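Local coordinates for protein PurR transcriptional regulator (PDB 3D8U) that probably regulates transcription as a DNA-binding factor of the LacI/PurR family, its core having the two-lobed periplasmic binding protein-like fold, at residues B[229-234]-B[267-272]; B[188-193]-B[213-218]; B[62-67]-B[86-91]; B[22-27]-B[239-244]. All coordinates share one frame; numbering follows the deposited sequence.

Contact 1 (B[229-234]-B[267-272])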
# COMPACT_ATOMS: atom_id res chain seq x y z
N LEU B 229 5.04 3.85 18.01
CA LEU B 229 4.87 2.50 18.51
C LEU B 229 5.93 1.46 18.23
O LEU B 229 6.41 1.30 17.12
CB LEU B 229 3.46 1.95 18.21
CG LEU B 229 2.67 2.37 16.98
CD1 LEU B 229 3.47 1.98 15.75
CD2 LEU B 229 1.30 1.71 17.04
N THR B 230 6.25 0.76 19.31
CA THR B 230 7.15 -0.37 19.28
C THR B 230 6.70 -1.35 18.23
O THR B 230 5.58 -1.85 18.28
CB THR B 230 7.12 -1.07 20.64
OG1 THR B 230 7.80 -0.26 21.60
CG2 THR B 230 7.78 -2.43 20.58
N SER B 231 7.56 -1.65 17.28
CA SER B 231 7.21 -2.64 16.30
C SER B 231 8.40 -3.36 15.71
O SER B 231 9.56 -2.94 15.84
CB SER B 231 6.51 -1.95 15.17
OG SER B 231 7.48 -1.79 14.16
N ALA B 232 8.08 -4.42 14.99
CA ALA B 232 9.05 -5.26 14.34
C ALA B 232 9.19 -4.79 12.93
O ALA B 232 8.19 -4.54 12.28
CB ALA B 232 8.57 -6.67 14.34
N GLU B 233 10.42 -4.68 12.44
CA GLU B 233 10.64 -4.21 11.09
C GLU B 233 11.40 -5.22 10.29
O GLU B 233 12.08 -6.05 10.87
CB GLU B 233 11.35 -2.87 11.11
CG GLU B 233 10.44 -1.75 11.58
CD GLU B 233 11.12 -0.43 11.53
OE1 GLU B 233 12.20 -0.35 10.92
OE2 GLU B 233 10.59 0.54 12.08
N PHE B 234 11.27 -5.16 8.97
CA PHE B 234 11.93 -6.11 8.09
C PHE B 234 12.50 -5.31 6.94
O PHE B 234 12.09 -4.19 6.71
CB PHE B 234 10.94 -7.15 7.54
CG PHE B 234 10.09 -7.83 8.59
CD1 PHE B 234 10.46 -9.06 9.12
CD2 PHE B 234 8.90 -7.26 9.02
CE1 PHE B 234 9.69 -9.69 10.06
CE2 PHE B 234 8.12 -7.87 9.98
CZ PHE B 234 8.51 -9.09 10.50
N LYS B 267 12.43 -2.45 16.89
CA LYS B 267 12.38 -1.03 17.31
C LYS B 267 11.50 -0.78 18.56
O LYS B 267 10.26 -0.72 18.47
CB LYS B 267 11.82 -0.18 16.15
CG LYS B 267 12.59 -0.30 14.85
CD LYS B 267 14.08 -0.01 15.08
CE LYS B 267 14.93 -0.53 13.96
NZ LYS B 267 16.25 0.21 13.95
N ARG B 268 12.15 -0.62 19.72
CA ARG B 268 11.43 -0.35 20.96
C ARG B 268 11.12 1.13 21.00
O ARG B 268 12.03 1.93 20.96
CB ARG B 268 12.31 -0.70 22.14
CG ARG B 268 12.73 -2.16 22.20
CD ARG B 268 14.19 -2.30 22.63
NE ARG B 268 14.43 -3.63 23.19
CZ ARG B 268 14.68 -4.73 22.47
NH1 ARG B 268 14.86 -5.89 23.09
NH2 ARG B 268 14.76 -4.68 21.14
N ARG B 269 9.84 1.50 21.03
CA ARG B 269 9.44 2.92 21.11
C ARG B 269 8.45 3.16 22.25
O ARG B 269 8.39 2.36 23.18
CB ARG B 269 8.82 3.42 19.81
CG ARG B 269 9.33 2.74 18.60
CD ARG B 269 8.69 3.43 17.47
NE ARG B 269 8.70 2.65 16.24
CZ ARG B 269 9.71 2.64 15.38
NH1 ARG B 269 10.82 3.34 15.62
NH2 ARG B 269 9.59 1.91 14.27
N ALA B 270 7.66 4.24 22.17
CA ALA B 270 6.83 4.61 23.32
C ALA B 270 5.86 3.53 23.73
O ALA B 270 5.79 3.19 24.91
CB ALA B 270 6.13 5.89 23.10
N SER B 271 5.13 2.96 22.78
CA SER B 271 3.94 2.19 23.13
C SER B 271 4.23 0.92 23.94
O SER B 271 3.28 0.18 24.30
CB SER B 271 3.18 1.81 21.87
OG SER B 271 3.92 0.83 21.16
N THR B 272 5.51 0.64 24.21
CA THR B 272 5.84 -0.40 25.18
C THR B 272 6.77 0.03 26.26
O THR B 272 7.37 -0.81 26.90
CB THR B 272 6.41 -1.72 24.58
OG1 THR B 272 7.69 -1.47 23.99
CG2 THR B 272 5.47 -2.30 23.57
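Thr230 meets Thr272 with the two side chains crossing at about a right angle, and the hydroxyls Thr230 OG1 and Thr272 OG1 lie 2.7 Å apart in a hydrogen bond that either could donate. A chi1 of -72° keeps Thr230 OG1 beside its own backbone N, where it also accepts the N-H of Arg269, OG1 to N 2.8 Å. Thr230 N in turn donates to Ser271 OG at 3.0 Å. Both hydroxyls of 271-272 have stronger partners beyond: Ser271 OG on Ile213 O, Thr272 OG1 on His114 NE2 of helix 104-117. Short hydroxyl side chains suit this buried end, since each serves two polar partners in little space. Next to it Ser231 and Lys267 form the antiparallel hydrogen-bonded pair of a two-stranded ribbon, Ser231 N to Lys267 O 3.1 Å, in the lobe of the periplasmic-binding-protein-like fold that holds strand 212-215. Toward solvent the contact becomes looser and rests on long charged chains. Arg269 NE reaches Leu229 O at 2.8 Å; the oxygen lies at the guanidinium edge, whereas NE stands above the carbonyl plane. At the same edge Arg269 NH2 forms a salt bridge with Glu233 OE2, 2.8 Å, though the hydrogen bond within it is weak and bent to 127°. Lys267 lays CB over one guanidinium face, offset toward the rim, and CG beside the Glu233 carboxylate, before its amine leads away.

Contact 2 (B[188-193]-B[213-218])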
# COMPACT_ATOMS: atom_id res chain seq x y z
N SER B 188 -1.20 -7.77 14.21
CA SER B 188 -0.55 -8.44 13.11
C SER B 188 0.03 -7.45 12.08
O SER B 188 1.02 -7.77 11.40
CB SER B 188 -1.51 -9.37 12.42
OG SER B 188 -2.36 -8.62 11.59
N HIS B 189 -0.58 -6.27 11.99
CA HIS B 189 -0.35 -5.35 10.89
C HIS B 189 -0.37 -3.92 11.38
O HIS B 189 -1.02 -3.59 12.37
CB HIS B 189 -1.49 -5.43 9.87
CG HIS B 189 -1.38 -6.56 8.93
ND1 HIS B 189 -1.44 -7.87 9.33
CD2 HIS B 189 -1.23 -6.58 7.59
CE1 HIS B 189 -1.33 -8.66 8.28
NE2 HIS B 189 -1.19 -7.90 7.20
N GLU B 190 0.28 -3.06 10.62
CA GLU B 190 0.43 -1.68 11.04
C GLU B 190 -0.86 -0.88 10.99
O GLU B 190 -1.10 -0.05 11.86
CB GLU B 190 1.52 -1.01 10.23
CG GLU B 190 2.14 0.19 10.87
CD GLU B 190 2.93 0.95 9.87
OE1 GLU B 190 2.46 1.06 8.70
OE2 GLU B 190 4.02 1.43 10.23
N GLU B 191 -1.69 -1.13 9.97
CA GLU B 191 -3.06 -0.52 9.92
C GLU B 191 -3.86 -0.84 11.19
O GLU B 191 -4.49 0.02 11.78
CB GLU B 191 -3.85 -0.99 8.72
CG GLU B 191 -3.20 -0.64 7.43
CD GLU B 191 -2.71 -1.85 6.64
OE1 GLU B 191 -1.95 -2.72 7.16
OE2 GLU B 191 -3.09 -1.89 5.44
N ILE B 192 -3.77 -2.10 11.61
CA ILE B 192 -4.46 -2.56 12.79
C ILE B 192 -4.02 -1.79 14.04
O ILE B 192 -4.85 -1.28 14.79
CB ILE B 192 -4.22 -4.05 12.93
CG1 ILE B 192 -4.86 -4.75 11.74
CG2 ILE B 192 -4.72 -4.56 14.27
CD1 ILE B 192 -4.39 -6.15 11.45
N ALA B 193 -2.72 -1.67 14.22
CA ALA B 193 -2.17 -1.06 15.40
C ALA B 193 -2.53 0.40 15.40
O ALA B 193 -2.62 1.00 16.45
CB ALA B 193 -0.68 -1.22 15.39
N ILE B 213 1.09 -1.21 23.24
CA ILE B 213 0.78 -1.71 21.89
C ILE B 213 2.04 -2.16 21.16
O ILE B 213 3.10 -1.51 21.26
CB ILE B 213 0.03 -0.62 21.03
CG1 ILE B 213 -1.42 -0.42 21.51
CG2 ILE B 213 -0.02 -1.01 19.56
CD1 ILE B 213 -2.12 0.84 20.95
N ILE B 214 1.96 -3.24 20.40
CA ILE B 214 3.14 -3.62 19.62
C ILE B 214 2.75 -4.16 18.25
O ILE B 214 1.88 -5.04 18.15
CB ILE B 214 4.04 -4.63 20.42
CG1 ILE B 214 5.39 -4.76 19.72
CG2 ILE B 214 3.29 -5.97 20.69
CD1 ILE B 214 6.21 -5.93 20.11
N CYS B 215 3.37 -3.65 17.20
CA CYS B 215 2.94 -3.99 15.84
C CYS B 215 3.87 -5.01 15.27
O CYS B 215 5.06 -4.96 15.53
CB CYS B 215 2.93 -2.77 14.95
SG CYS B 215 2.69 -3.15 13.19
N LEU B 216 3.35 -5.95 14.50
CA LEU B 216 4.18 -7.07 14.05
C LEU B 216 4.91 -6.83 12.73
O LEU B 216 5.68 -7.67 12.27
CB LEU B 216 3.31 -8.33 13.94
CG LEU B 216 3.44 -9.45 14.98
CD1 LEU B 216 3.94 -8.99 16.35
CD2 LEU B 216 2.13 -10.22 15.10
N GLU B 217 4.63 -5.67 12.11
CA GLU B 217 5.18 -5.34 10.80
C GLU B 217 5.06 -3.85 10.60
O GLU B 217 4.25 -3.38 9.80
CB GLU B 217 4.47 -6.09 9.67
CG GLU B 217 5.22 -6.06 8.34
CD GLU B 217 4.34 -6.23 7.09
OE1 GLU B 217 3.14 -5.78 7.09
OE2 GLU B 217 4.86 -6.79 6.08
N GLY B 218 5.84 -3.09 11.36
CA GLY B 218 5.83 -1.63 11.27
C GLY B 218 6.61 -1.04 10.11
O GLY B 218 7.45 -1.69 9.49
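Cys215 turns its sulfur into the start of the helix: SG, anti to its backbone N (chi1 170°), lies 3.4 Å from Glu190 CA. Its CB meets Ala193 CB at 4.0 Å, one helical turn further on, and the same methyl touches Ile213 CG2. Small side chains suit this place, where helix 190-203 closes on the end of strand 212-215 in a beta-alpha-beta crossover. Beside them Leu216 CB lies 3.5 Å from Ser188 O, and Glu190 CB rests against Glu217 O. In the next shell Glu217 N donates to Cys215 SG at 3.4 Å, nearly straight at 167°, which spans the turn after the strand. Glu190 carries its carboxylate past Gly218 to the backbone N-H groups of Ser219 and Gly222. His189, at the N-cap position, has ND1 2.6 Å from Ser188 OG in a hydrogen bond of undecided direction, while Ser188 OG also bonds Ala128 N. Farther out, His189 NE2 bonds Glu15 OE2 of the other lobe, and Glu217, held by Tyr236 OH, brings its second oxygen near Glu15. Around its apolar centre the contact buries acidic groups: the Glu217-Glu15 pair may bind a proton more readily, and the bond to Glu15 may favour protonated His189.

Contact 3 (B[62-67]-B[86-91])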
# COMPACT_ATOMS: atom_id res chain seq x y z
N GLY B 62 13.62 -18.34 -15.20
CA GLY B 62 13.01 -18.89 -13.99
C GLY B 62 11.82 -18.06 -13.57
O GLY B 62 11.60 -16.96 -14.09
N VAL B 63 11.04 -18.57 -12.63
CA VAL B 63 9.87 -17.88 -12.12
C VAL B 63 9.89 -17.84 -10.59
O VAL B 63 10.35 -18.79 -9.95
CB VAL B 63 8.56 -18.51 -12.66
CG1 VAL B 63 8.59 -20.04 -12.55
CG2 VAL B 63 7.32 -17.93 -11.99
N VAL B 64 9.38 -16.76 -10.01
CA VAL B 64 9.40 -16.59 -8.55
C VAL B 64 8.01 -16.33 -8.00
O VAL B 64 7.28 -15.49 -8.52
CB VAL B 64 10.45 -15.53 -8.10
CG1 VAL B 64 10.51 -14.39 -9.07
CG2 VAL B 64 10.16 -15.02 -6.70
N LEU B 65 7.65 -17.07 -6.94
CA LEU B 65 6.29 -17.10 -6.42
C LEU B 65 6.19 -16.89 -4.91
O LEU B 65 7.04 -17.36 -4.15
CB LEU B 65 5.63 -18.44 -6.75
CG LEU B 65 5.47 -18.86 -8.21
CD1 LEU B 65 4.63 -20.11 -8.26
CD2 LEU B 65 4.85 -17.75 -9.04
N PHE B 66 5.13 -16.21 -4.50
CA PHE B 66 4.85 -16.00 -3.09
C PHE B 66 4.01 -17.14 -2.55
O PHE B 66 3.21 -17.73 -3.28
CB PHE B 66 4.13 -14.68 -2.92
CG PHE B 66 5.03 -13.50 -3.06
CD1 PHE B 66 5.34 -12.71 -1.95
CD2 PHE B 66 5.60 -13.18 -4.28
CE1 PHE B 66 6.19 -11.61 -2.06
CE2 PHE B 66 6.46 -12.09 -4.40
CZ PHE B 66 6.76 -11.30 -3.28
N GLY B 67 4.20 -17.46 -1.27
CA GLY B 67 3.43 -18.50 -0.59
C GLY B 67 3.82 -19.91 -0.97
O GLY B 67 4.38 -20.16 -2.03
N LEU B 86 11.53 -19.82 -7.15
CA LEU B 86 11.77 -19.22 -5.83
C LEU B 86 10.48 -18.84 -5.08
O LEU B 86 9.80 -17.87 -5.42
CB LEU B 86 12.70 -18.00 -5.93
CG LEU B 86 13.58 -17.56 -4.75
CD1 LEU B 86 14.13 -16.17 -4.99
CD2 LEU B 86 12.87 -17.59 -3.42
N GLU B 87 10.15 -19.61 -4.05
CA GLU B 87 9.03 -19.26 -3.19
C GLU B 87 9.47 -18.19 -2.20
O GLU B 87 10.49 -18.34 -1.54
CB GLU B 87 8.48 -20.50 -2.49
CG GLU B 87 7.48 -21.28 -3.35
CD GLU B 87 7.34 -22.76 -2.98
OE1 GLU B 87 8.35 -23.39 -2.58
OE2 GLU B 87 6.21 -23.29 -3.11
N ILE B 88 8.74 -17.09 -2.13
CA ILE B 88 8.90 -16.18 -1.02
C ILE B 88 7.98 -16.74 0.04
O ILE B 88 6.78 -16.44 0.06
CB ILE B 88 8.54 -14.71 -1.34
CG1 ILE B 88 9.10 -14.27 -2.70
CG2 ILE B 88 9.00 -13.79 -0.21
CD1 ILE B 88 10.63 -14.43 -2.90
N ALA B 89 8.55 -17.60 0.87
CA ALA B 89 7.81 -18.41 1.80
C ALA B 89 8.77 -18.98 2.86
O ALA B 89 9.98 -19.03 2.63
CB ALA B 89 7.07 -19.53 1.06
N GLU B 90 8.21 -19.40 4.00
CA GLU B 90 8.98 -19.86 5.16
C GLU B 90 9.45 -21.27 4.94
O GLU B 90 10.64 -21.57 5.05
CB GLU B 90 8.13 -19.80 6.44
CG GLU B 90 7.56 -18.41 6.74
CD GLU B 90 6.56 -18.37 7.88
OE1 GLU B 90 5.37 -18.71 7.66
OE2 GLU B 90 6.95 -17.97 9.00
N LEU B 91 8.49 -22.13 4.64
CA LEU B 91 8.76 -23.49 4.21
C LEU B 91 8.47 -23.54 2.71
O LEU B 91 7.73 -22.70 2.19
CB LEU B 91 7.88 -24.48 5.00
CG LEU B 91 6.40 -24.74 4.67
CD1 LEU B 91 5.78 -25.67 5.74
CD2 LEU B 91 5.54 -23.47 4.50
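Ile88 CG1 (chi1 -44°) and Phe66 CG (chi1 -75°) are both anti to their carbonyl carbons, and from neighbouring strands the two side chains point the same way, side by side. Ile88 CG1 sits over the centre of one face of the Phe66 ring, 3.7 Å from the centroid, a CH-pi contact. A further turn about chi2 carries Ile88 CD1 to Val64 CG2, 3.9 Å away, and Val64 CB meets Leu86 CB at 4.0 Å. Branched and aromatic residues suit this face because they offer wide apolar surface while leaving the backbone extended. Beneath them segments 63-66 and 86-88 run parallel, at 23° to each other; helix 72-80 joins strands 63-66 and 85-88 in a beta-alpha-beta crossover of the five-stranded parallel sheet that forms the core of one lobe. Their ladder alternates as parallel strands require: Leu86 N donates to Val63 O, Leu65 N to Leu86 O at 2.8 Å, Ile88 N to Leu65 O at 2.7 Å and Gly67 N to Ile88 O at 3.1 Å. On the face of Leu65 and Glu87 contact is sparser. Glu87 lays CG 3.6 Å from Gly67 O, and its carboxylate goes on to Ser93 OG. Gly67, whose positive phi glycine readily accepts, lets the chain turn as the strand ends, and Ala89 CB rests on its backbone. Helix 16-32 covers the Val64, Phe66 and Ile88 side, with Phe21 edge-to-face on Phe66, while helix 236-251 brings Ala243 to Leu86 and selenomethionine Met239 to Ile88.

Contact 4 (B[22-27]-B[239-244])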
# COMPACT_ATOMS: atom_id res chain seq x y z
N LEU B 22 9.34 -5.55 -4.57
CA LEU B 22 9.37 -5.31 -6.02
C LEU B 22 10.43 -4.38 -6.66
O LEU B 22 11.05 -4.76 -7.65
CB LEU B 22 7.98 -4.88 -6.51
CG LEU B 22 7.23 -5.83 -7.44
CD1 LEU B 22 7.55 -5.53 -8.89
CD2 LEU B 22 7.55 -7.27 -7.12
N PRO B 23 10.62 -3.16 -6.12
CA PRO B 23 11.47 -2.24 -6.87
C PRO B 23 12.97 -2.53 -6.78
O PRO B 23 13.73 -2.10 -7.66
CB PRO B 23 11.14 -0.85 -6.28
CG PRO B 23 10.09 -1.08 -5.26
CD PRO B 23 10.14 -2.53 -4.88
N SER B 24 13.41 -3.23 -5.74
CA SER B 24 14.81 -3.61 -5.66
C SER B 24 15.01 -4.99 -6.25
O SER B 24 16.13 -5.39 -6.57
CB SER B 24 15.34 -3.53 -4.22
OG SER B 24 14.97 -4.65 -3.44
N PHE B 25 13.90 -5.71 -6.41
CA PHE B 25 13.92 -6.96 -7.14
C PHE B 25 13.92 -6.65 -8.62
O PHE B 25 14.38 -7.46 -9.42
CB PHE B 25 12.70 -7.82 -6.78
CG PHE B 25 12.72 -9.19 -7.41
CD1 PHE B 25 13.51 -10.20 -6.89
CD2 PHE B 25 11.94 -9.48 -8.52
CE1 PHE B 25 13.53 -11.47 -7.46
CE2 PHE B 25 11.95 -10.75 -9.10
CZ PHE B 25 12.75 -11.74 -8.57
N GLN B 26 13.40 -5.49 -8.99
CA GLN B 26 13.49 -5.03 -10.37
C GLN B 26 14.92 -4.57 -10.63
O GLN B 26 15.54 -5.05 -11.59
CB GLN B 26 12.49 -3.91 -10.68
CG GLN B 26 12.53 -3.37 -12.12
CD GLN B 26 11.57 -4.07 -13.09
OE1 GLN B 26 10.34 -3.97 -12.96
NE2 GLN B 26 12.13 -4.74 -14.10
N GLN B 27 15.45 -3.68 -9.78
CA GLN B 27 16.80 -3.09 -9.98
C GLN B 27 17.85 -4.16 -10.19
O GLN B 27 18.53 -4.20 -11.22
CB GLN B 27 17.22 -2.21 -8.80
CG GLN B 27 16.54 -0.84 -8.69
CD GLN B 27 16.69 -0.22 -7.29
OE1 GLN B 27 16.63 -0.93 -6.26
NE2 GLN B 27 16.87 1.10 -7.24
N MSE B 239 15.73 -8.23 0.84
CA MSE B 239 15.12 -9.45 0.35
C MSE B 239 14.91 -9.36 -1.15
O MSE B 239 15.18 -10.31 -1.87
CB MSE B 239 13.80 -9.66 1.05
CG MSE B 239 13.02 -10.87 0.64
SE MSE B 239 11.72 -11.20 2.03
CE MSE B 239 10.08 -11.07 0.97
N GLY B 240 14.44 -8.21 -1.62
CA GLY B 240 14.39 -7.92 -3.04
C GLY B 240 15.70 -8.28 -3.74
O GLY B 240 15.72 -9.17 -4.58
N THR B 241 16.80 -7.61 -3.38
CA THR B 241 18.09 -7.95 -3.98
C THR B 241 18.51 -9.40 -3.73
O THR B 241 19.00 -10.07 -4.64
CB THR B 241 19.24 -6.97 -3.66
OG1 THR B 241 18.92 -6.18 -2.52
CG2 THR B 241 19.43 -6.03 -4.80
N LYS B 242 18.28 -9.89 -2.52
CA LYS B 242 18.74 -11.24 -2.16
C LYS B 242 17.99 -12.32 -2.91
O LYS B 242 18.59 -13.30 -3.34
CB LYS B 242 18.71 -11.46 -0.65
CG LYS B 242 19.57 -10.44 0.10
CD LYS B 242 20.63 -11.09 0.99
CE LYS B 242 21.83 -10.15 1.17
NZ LYS B 242 22.89 -10.69 2.09
N ALA B 243 16.69 -12.12 -3.08
CA ALA B 243 15.89 -13.02 -3.91
C ALA B 243 16.50 -13.05 -5.31
O ALA B 243 16.89 -14.10 -5.81
CB ALA B 243 14.46 -12.55 -3.97
N ALA B 244 16.60 -11.88 -5.93
CA ALA B 244 17.20 -11.77 -7.24
C ALA B 244 18.55 -12.49 -7.32
O ALA B 244 18.78 -13.27 -8.24
CB ALA B 244 17.35 -10.31 -7.63
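The Phe25 ring meets helix 239-244 with its edge: Gly240 O and Ala244 N both lie near the ring plane there, CD1 to Gly240 O 3.4 Å and CE1 to Ala244 N 3.5 Å. The rim therefore abuts a backbone N-H...O=C bond of the helix, that from Ala244 N to Gly240 O. Ala243 CB comes to CE1 obliquely, at 3.8 Å, and Ala244 CB lies 3.9 Å from CD1. The ring is also stacked with Phe21, from the preceding turn of its own helix. Phe25 CG stands anti to the backbone N (chi1 -174°), which directs it beside helix 239-244. Small residues suit the partner helix: two alanine methyls give the ring an apolar surface, and Gly240 brings its CA to 4.2 Å from Phe25 CA. Glycine suits this close approach, since the direction a side chain would take from it is filled by Ser24 OG. The segment axes approach to 7.2 Å, a close packing of helices, and cross at -40°. Beside Phe25, Ser24 OG lies 3.3 Å from Gly240 CA, and its hydroxyl is taken up by Glu237 O, one turn earlier in the partner helix. A short polar residue fits here because it can reach a backbone acceptor of the facing helix. Thr241 adds CG2 at 3.8 Å from Ser24 O and turns OG1 back to Arg238 O. Leu22, Pro23 and Gln26 pack on Tyr40, Asp42 and Gln47 of the second subunit. Helix 16-32 thus lies with Leu22 and Phe25 on strands 6-10 and 36-40, while helix 236-251 lies against strand 85-88.

The contacts fall into two pairs, one in each lobe. Contacts 1 and 2 have centres 9 Å apart and meet along strand 212-215: Ser271 OG lies 2.5 Å from Ile213 O. Contacts 3 and 4, centres 13 Å apart, are sheet and covering helices, joined where Val64 CG1 lies 3.5 Å from Phe25 CZ. Between the pairs the centres are 24 to 28 Å apart, and the nearest atoms of the contacts about 7 to 10 Å, yet Glu15 of the N-terminal lobe bonds His189 of contact 2 across the cleft. The chain passes from strand 231-233 into helix 236-251, one crossover between lobes. In LacI-family relatives the effector binds in this cleft; no ligand defines that site here.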